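PDB 3WG9: redox-sensing transcriptional repressor rex from Thermoanaerobacter ethanolicus, which represses transcription as a DNA-binding homodimer of the Rex family, probably in response to the cellular NADH/NAD(+) balance. Local coordinates for the interface of chains A and B. Numbering follows the deposited sequence. Chains: chain A/B, Redox-sensing transcriptional repressor rex.

Contacts 1 and 2 lie about 24 Å apart, measured between the centres of their C-alpha atoms, and both use the long C-terminal helix that each subunit reaches across to its partner. In contact 1 the helix 195-214 of chain B enters chain A mainly through apolar side chains; in contact 2 the equivalent helix 195-215 of chain A lies against strands 173-176 and 189-192 of chain B through polar and charged groups. Since the homodimer is two-fold symmetric, each helix makes both kinds of contact. This mutual exchange of helices joins the Rossmann-fold domains and probably helps to couple them to the N-terminal DNA-binding parts.

Contact 1: the interface of chains A and B. Residues chain A 19, 81, 105, 108, 110; chain B 199-200, 203.
B:Leu199, B:Phe200 and B:Ser203 keep helical backbone angles in the first turns of helix 195-214, which set them facing chain A, where A:Phe110 opens the extended strand 110-117. They enter a largely apolar cleft lined also by the loop at A:Leu81 and the short helix 104-107, with A:His19 of helix 9-27 at its margin. CE1 of B:Phe200 meets CE1 of A:Phe110 rim to rim at 3.6 Å, while A:Leu81 crosses B:Phe200 at about a right angle and lays CD2 over one face, 3.9 Å from the ring centroid. A:Leu81 also puts its other methyl, CD1, on a face of the A:His19 ring, so this leucine wedges between histidine and phenylalanine. The far end of B:Phe200 reaches A:Ser108, whose CB is 3.9 Å from CZ and whose OG lies at the ring edge.

B:Leu199 has its CG anti to the backbone N (chi1 180°), which carries its methyls to A:Phe110. CD2 of B:Leu199 sits over the centre of the A:Phe110 ring, 3.7 Å from its centroid. The same methyl touches CD1 of A:Phe105 at 3.7 Å. CD1 of B:Leu199 packs on CE2 of A:Phe110 at 3.8 Å. One turn on, B:Ser203 sets CB and OG beside CZ of A:Phe110, its hydroxyl turned back to donate to the B:Phe200 carbonyl O at 2.9 Å. This hydrophobic plug anchors the swapped helix in the partner, helping to hold the dimer together.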
# COMPACT_ATOMS: atom_id res chain seq x y z
N HIS A 19 12.99 0.82 -9.08
CA HIS A 19 14.03 0.84 -8.06
C HIS A 19 14.19 -0.50 -7.29
O HIS A 19 15.33 -0.93 -7.02
CB HIS A 19 13.75 2.02 -7.09
CG HIS A 19 14.87 2.33 -6.14
ND1 HIS A 19 14.85 1.92 -4.83
CD2 HIS A 19 16.01 3.05 -6.29
CE1 HIS A 19 15.92 2.39 -4.20
NE2 HIS A 19 16.63 3.09 -5.06
N LEU A 81 16.22 9.69 -2.83
CA LEU A 81 16.79 8.82 -1.82
C LEU A 81 18.31 9.02 -1.63
O LEU A 81 18.98 8.21 -1.01
CB LEU A 81 16.48 7.35 -2.14
CG LEU A 81 14.95 7.12 -2.28
CD1 LEU A 81 14.71 5.77 -2.93
CD2 LEU A 81 14.25 7.22 -0.92
N PHE A 105 12.37 1.72 6.58
CA PHE A 105 12.28 3.16 6.21
C PHE A 105 13.51 3.94 6.71
O PHE A 105 14.11 4.70 5.95
CB PHE A 105 10.99 3.82 6.74
CG PHE A 105 9.72 3.13 6.34
CD1 PHE A 105 9.60 2.48 5.12
CD2 PHE A 105 8.64 3.14 7.21
CE1 PHE A 105 8.42 1.79 4.79
CE2 PHE A 105 7.48 2.46 6.90
CZ PHE A 105 7.37 1.81 5.68
N SER A 108 16.39 3.37 4.79
CA SER A 108 16.32 4.09 3.52
C SER A 108 16.51 5.60 3.67
O SER A 108 16.52 6.34 2.67
CB SER A 108 15.01 3.77 2.79
OG SER A 108 14.81 2.37 2.78
N PHE A 110 14.88 7.74 6.22
CA PHE A 110 13.79 8.48 6.83
C PHE A 110 13.99 8.36 8.33
O PHE A 110 13.73 7.32 8.91
CB PHE A 110 12.45 7.92 6.35
CG PHE A 110 12.25 8.09 4.87
CD1 PHE A 110 12.83 7.20 3.96
CD2 PHE A 110 11.53 9.17 4.37
CE1 PHE A 110 12.72 7.44 2.54
CE2 PHE A 110 11.40 9.40 3.01
CZ PHE A 110 11.96 8.50 2.09
N LEU B 199 5.80 5.75 0.26
CA LEU B 199 6.71 6.68 0.89
C LEU B 199 7.66 7.31 -0.10
O LEU B 199 7.94 8.54 -0.04
CB LEU B 199 7.48 5.92 1.99
CG LEU B 199 8.48 6.81 2.74
CD1 LEU B 199 7.90 8.05 3.42
CD2 LEU B 199 9.28 5.94 3.74
N PHE B 200 8.19 6.49 -1.02
CA PHE B 200 9.21 7.03 -1.94
C PHE B 200 8.64 8.02 -2.92
O PHE B 200 9.40 8.75 -3.58
CB PHE B 200 10.02 5.97 -2.66
CG PHE B 200 10.85 5.14 -1.76
CD1 PHE B 200 11.02 5.48 -0.41
CD2 PHE B 200 11.43 3.97 -2.23
CE1 PHE B 200 11.80 4.69 0.44
CE2 PHE B 200 12.24 3.18 -1.39
CZ PHE B 200 12.41 3.54 -0.05
N SER B 203 9.36 11.39 -1.12
CA SER B 203 10.72 11.89 -1.37
C SER B 203 10.83 12.43 -2.82
O SER B 203 11.51 13.44 -3.08
CB SER B 203 11.77 10.83 -1.07
OG SER B 203 11.38 9.56 -1.57

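Contact 2: the interface of chains A and B. Residues chain A 198, 201-202, 205; chain B 173, 175, 190-191.
A:Ser198, A:Thr201, A:Val202 and A:Arg205, on one side of helix 195-215, face strands 173-176 and 189-192 of chain B, where B:Glu191 is the main acceptor. Among the hydrogen bonds, A:Ser198 OG, anti to the backbone N (chi1 172°), donates to the anti lone pair of B:Glu191 OE2 at 2.7 Å. The same hydroxyl accepts the indole N-H of B:Trp175, NE1 to OG 2.8 Å, nearly straight (172° at H) and in the ring plane, so donor and acceptor fix its rotation.

The salt bridge joins A:Arg205 NH2 to B:Glu191 OE1 at 2.8 Å, through a distinctly bent bond. The guanidinium and carboxylate planes stand 83° apart: the nitrogen keeps the oxygen near its own plane but approaches from above that of the carboxylate. Within chain A, A:Thr201 steers the arginine, taking NE on its carbonyl O at 3.0 Å and NH2 on its hydroxyl OG1 at 2.9 Å; that hydroxyl in turn donates a hydrogen bond to the backbone O of A:Ser198. Water 1 adds a bridge from A:Arg205 NH1 to B:Leu190 O, with a longer link to B:Glu191 OE1.

Apolar packing comes from A:Val202, which splits its methyls: CG2 lies against CB of B:Glu191 at 3.6 Å and CG1 against CB of B:Ala173 at 3.7 Å. With an alanine in place of B:Glu191, A:Arg205 would probably lose its charge partner across the interface and the A:Ser198 hydroxyl its acceptor. This charged clasp fastens the exchanged helix to the partner's Rossmann-fold domain and helps set its place in the dimer.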
# COMPACT_ATOMS: atom_id res chain seq x y z
N SER A 198 -4.49 -2.87 -2.32
CA SER A 198 -3.71 -4.11 -2.37
C SER A 198 -4.64 -5.29 -2.00
O SER A 198 -4.66 -6.34 -2.70
CB SER A 198 -2.51 -3.98 -1.36
OG SER A 198 -1.80 -5.19 -1.18
N THR A 201 -6.93 -6.72 -4.66
CA THR A 201 -6.34 -7.55 -5.73
C THR A 201 -6.27 -9.04 -5.35
O THR A 201 -6.21 -9.96 -6.21
CB THR A 201 -4.98 -7.08 -6.23
OG1 THR A 201 -4.00 -7.43 -5.26
CG2 THR A 201 -4.92 -5.51 -6.55
N VAL A 202 -6.30 -9.31 -4.07
CA VAL A 202 -6.31 -10.69 -3.61
C VAL A 202 -7.69 -11.31 -3.75
O VAL A 202 -7.82 -12.44 -4.26
CB VAL A 202 -5.86 -10.79 -2.14
CG1 VAL A 202 -5.90 -12.29 -1.65
CG2 VAL A 202 -4.45 -10.23 -2.01
N ARG A 205 -8.13 -11.95 -7.40
CA ARG A 205 -7.45 -13.14 -7.90
C ARG A 205 -8.06 -14.44 -7.43
O ARG A 205 -8.17 -15.37 -8.21
CB ARG A 205 -5.94 -13.06 -7.66
CG ARG A 205 -5.29 -12.07 -8.64
CD ARG A 205 -3.81 -11.90 -8.31
NE ARG A 205 -3.59 -10.94 -7.23
CZ ARG A 205 -2.39 -10.63 -6.77
NH1 ARG A 205 -1.30 -11.23 -7.30
NH2 ARG A 205 -2.25 -9.67 -5.86
N ALA B 173 -3.82 -17.89 -0.55
CA ALA B 173 -3.20 -16.59 -0.79
C ALA B 173 -2.53 -16.14 0.49
O ALA B 173 -3.00 -16.46 1.62
CB ALA B 173 -4.32 -15.59 -1.06
N TRP B 175 -1.07 -12.44 2.12
CA TRP B 175 -0.94 -10.97 2.05
C TRP B 175 0.25 -10.61 2.94
O TRP B 175 0.22 -10.77 4.16
CB TRP B 175 -2.26 -10.32 2.51
CG TRP B 175 -2.41 -8.87 2.15
CD1 TRP B 175 -1.88 -8.24 1.05
CD2 TRP B 175 -3.17 -7.89 2.85
NE1 TRP B 175 -2.30 -6.91 1.00
CE2 TRP B 175 -3.07 -6.67 2.12
CE3 TRP B 175 -3.96 -7.92 4.00
CZ2 TRP B 175 -3.64 -5.49 2.55
CZ3 TRP B 175 -4.56 -6.73 4.43
CH2 TRP B 175 -4.45 -5.55 3.67
N LEU B 190 0.35 -14.41 -4.12
CA LEU B 190 1.19 -13.74 -3.12
C LEU B 190 1.12 -12.25 -3.38
O LEU B 190 1.46 -11.83 -4.48
CB LEU B 190 2.66 -14.15 -3.19
CG LEU B 190 3.67 -13.30 -2.37
CD1 LEU B 190 3.42 -13.28 -0.82
CD2 LEU B 190 5.08 -13.80 -2.63
N GLU B 191 0.60 -11.47 -2.44
CA GLU B 191 0.51 -10.02 -2.65
C GLU B 191 1.44 -9.35 -1.62
O GLU B 191 1.19 -9.46 -0.40
CB GLU B 191 -0.95 -9.55 -2.46
CG GLU B 191 -1.16 -8.01 -2.35
CD GLU B 191 -0.80 -7.25 -3.65
OE1 GLU B 191 -0.41 -7.89 -4.66
OE2 GLU B 191 -0.89 -5.99 -3.60
O HOH W 1 1.16 -10.00 -6.56